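Local coordinates for protein putative SAM-dependent O-methyltranferase (Podospora anserina, PDB 4YMH) that probably transfers methyl groups from S-adenosylmethionine to oxygen atoms of its substrates, at residues S55-T60 with A80-E85. Residues are numbered along the deposited sequence; the frame is centred on the assembly and turned at random.
Sequences SWMIFT and ALAWYE
Met-57 lies over one face of the Trp-83 indole: its CB stands 3.6 Å above the ring plane, offset toward the rim, in a CH-pi contact. The sulfur follows over the same six-membered ring, with SD 4.5 Å from the centroid, a Met-aromatic contact. At the rim, Trp-83 CZ3 comes within 3.3 Å of the backbone O of Met-57, which sits above the ring plane on the Met-57 side. The rings of Phe-142 and Trp-83 meet edge-to-face, and NE1 makes a weak hydrogen bond to Glu-71. The Met-57 chain bends at its last torsion (chi3 -73°), which carries CE to 3.6 Å from Ala-82 CB; the side chain of Met-57 is about 5 Å from the bound S-adenosyl-L-homocysteine. Beside this pair, Ile-58 rests CG1 on the carbonyl of Ala-82, 3.4 Å from its O, and sets CD1 against Glu-85 CB. The carboxylate of Glu-85 is engaged outside the contact, in a salt bridge with Arg-88 and a hydrogen bond to Tyr-114. The small Ala-82 marks the closest CA pairing, with Ile-58, between 55-60 and 80-85, which lie on helices 51-64 and 78-86; the segment axes come within 8.0 Å and cross at -36° on one side of the Rossmann-like sheet. An alanine in place of Trp-83 would probably open a gap beside Met-57, leaving its thioether freer to turn. No hydrogen bond joins the two segments; the buried contact therefore probably rests on apolar packing with CH-pi and sulfur-aromatic attraction.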
# COMPACT_ATOMS: atom_id res chain seq x y z
N SER A 55 5.74 8.66 -7.13
CA SER A 55 6.23 8.85 -5.75
C SER A 55 6.18 7.54 -4.97
O SER A 55 7.09 7.24 -4.20
CB SER A 55 5.41 9.92 -5.04
OG SER A 55 5.59 11.17 -5.69
N TRP A 56 5.13 6.76 -5.18
CA TRP A 56 4.98 5.46 -4.50
C TRP A 56 6.09 4.48 -4.91
O TRP A 56 6.65 3.78 -4.07
CB TRP A 56 3.60 4.87 -4.80
CG TRP A 56 3.44 3.43 -4.47
CD1 TRP A 56 3.41 2.86 -3.23
CD2 TRP A 56 3.26 2.36 -5.40
NE1 TRP A 56 3.21 1.50 -3.33
CE2 TRP A 56 3.12 1.17 -4.66
CE3 TRP A 56 3.19 2.30 -6.80
CZ2 TRP A 56 2.93 -0.07 -5.26
CZ3 TRP A 56 3.00 1.07 -7.40
CH2 TRP A 56 2.87 -0.10 -6.63
N MET A 57 6.39 4.43 -6.20
CA MET A 57 7.44 3.54 -6.68
C MET A 57 8.78 3.93 -6.10
O MET A 57 9.53 3.06 -5.63
CB MET A 57 7.48 3.55 -8.22
CG MET A 57 6.22 2.99 -8.86
SD MET A 57 6.29 3.07 -10.66
CE MET A 57 6.07 4.78 -10.96
N ILE A 58 9.10 5.22 -6.11
CA ILE A 58 10.38 5.68 -5.59
C ILE A 58 10.48 5.40 -4.08
O ILE A 58 11.51 4.92 -3.59
CB ILE A 58 10.60 7.18 -5.87
CG1 ILE A 58 10.70 7.39 -7.40
CG2 ILE A 58 11.85 7.67 -5.17
CD1 ILE A 58 10.86 8.83 -7.81
N PHE A 59 9.41 5.71 -3.35
CA PHE A 59 9.37 5.44 -1.90
C PHE A 59 9.60 3.96 -1.62
O PHE A 59 10.43 3.58 -0.78
CB PHE A 59 8.04 5.90 -1.30
CG PHE A 59 7.96 5.78 0.22
CD1 PHE A 59 7.70 4.56 0.83
CD2 PHE A 59 8.13 6.90 1.02
CE1 PHE A 59 7.63 4.46 2.22
CE2 PHE A 59 8.04 6.81 2.41
CZ PHE A 59 7.81 5.59 3.01
N THR A 60 8.86 3.13 -2.34
CA THR A 60 8.92 1.68 -2.17
C THR A 60 10.33 1.15 -2.44
O THR A 60 10.84 0.30 -1.70
CB THR A 60 7.91 0.99 -3.09
OG1 THR A 60 6.59 1.48 -2.77
CG2 THR A 60 7.93 -0.51 -2.92
N ALA A 80 10.27 2.57 -15.17
CA ALA A 80 11.69 2.21 -15.11
C ALA A 80 12.54 3.36 -14.54
O ALA A 80 13.44 3.12 -13.73
CB ALA A 80 12.21 1.81 -16.50
N LEU A 81 12.25 4.59 -14.95
CA LEU A 81 13.01 5.73 -14.44
C LEU A 81 12.66 6.02 -12.98
O LEU A 81 13.52 6.49 -12.22
CB LEU A 81 12.77 6.97 -15.30
CG LEU A 81 13.39 6.88 -16.71
CD1 LEU A 81 12.91 8.02 -17.61
CD2 LEU A 81 14.91 6.86 -16.64
N ALA A 82 11.42 5.73 -12.58
CA ALA A 82 11.08 5.82 -11.15
C ALA A 82 11.92 4.85 -10.32
O ALA A 82 12.50 5.24 -9.31
CB ALA A 82 9.59 5.57 -10.92
N TRP A 83 11.97 3.58 -10.75
CA TRP A 83 12.80 2.59 -10.05
C TRP A 83 14.26 3.01 -10.01
O TRP A 83 14.96 2.87 -8.98
CB TRP A 83 12.68 1.21 -10.74
CG TRP A 83 11.28 0.64 -10.81
CD1 TRP A 83 10.65 0.18 -11.93
CD2 TRP A 83 10.35 0.47 -9.73
NE1 TRP A 83 9.39 -0.26 -11.62
CE2 TRP A 83 9.18 -0.09 -10.27
CE3 TRP A 83 10.40 0.74 -8.36
CZ2 TRP A 83 8.06 -0.39 -9.49
CZ3 TRP A 83 9.30 0.45 -7.58
CH2 TRP A 83 8.14 -0.12 -8.15
N TYR A 84 14.73 3.52 -11.14
CA TYR A 84 16.09 4.05 -11.27
C TYR A 84 16.35 5.11 -10.20
O TYR A 84 17.35 5.06 -9.47
CB TYR A 84 16.31 4.60 -12.69
CG TYR A 84 17.68 5.22 -12.93
CD1 TYR A 84 18.78 4.43 -13.25
CD2 TYR A 84 17.87 6.59 -12.82
CE1 TYR A 84 20.03 4.99 -13.46
CE2 TYR A 84 19.13 7.16 -13.03
CZ TYR A 84 20.20 6.35 -13.35
OH TYR A 84 21.44 6.91 -13.56
N GLU A 85 15.43 6.07 -10.08
CA GLU A 85 15.60 7.13 -9.08
C GLU A 85 15.60 6.55 -7.67
O GLU A 85 16.34 7.02 -6.79
CB GLU A 85 14.48 8.18 -9.21
CG GLU A 85 14.59 9.12 -10.41
CD GLU A 85 15.72 10.14 -10.29
OE1 GLU A 85 16.39 10.20 -9.23
OE2 GLU A 85 15.93 10.90 -11.26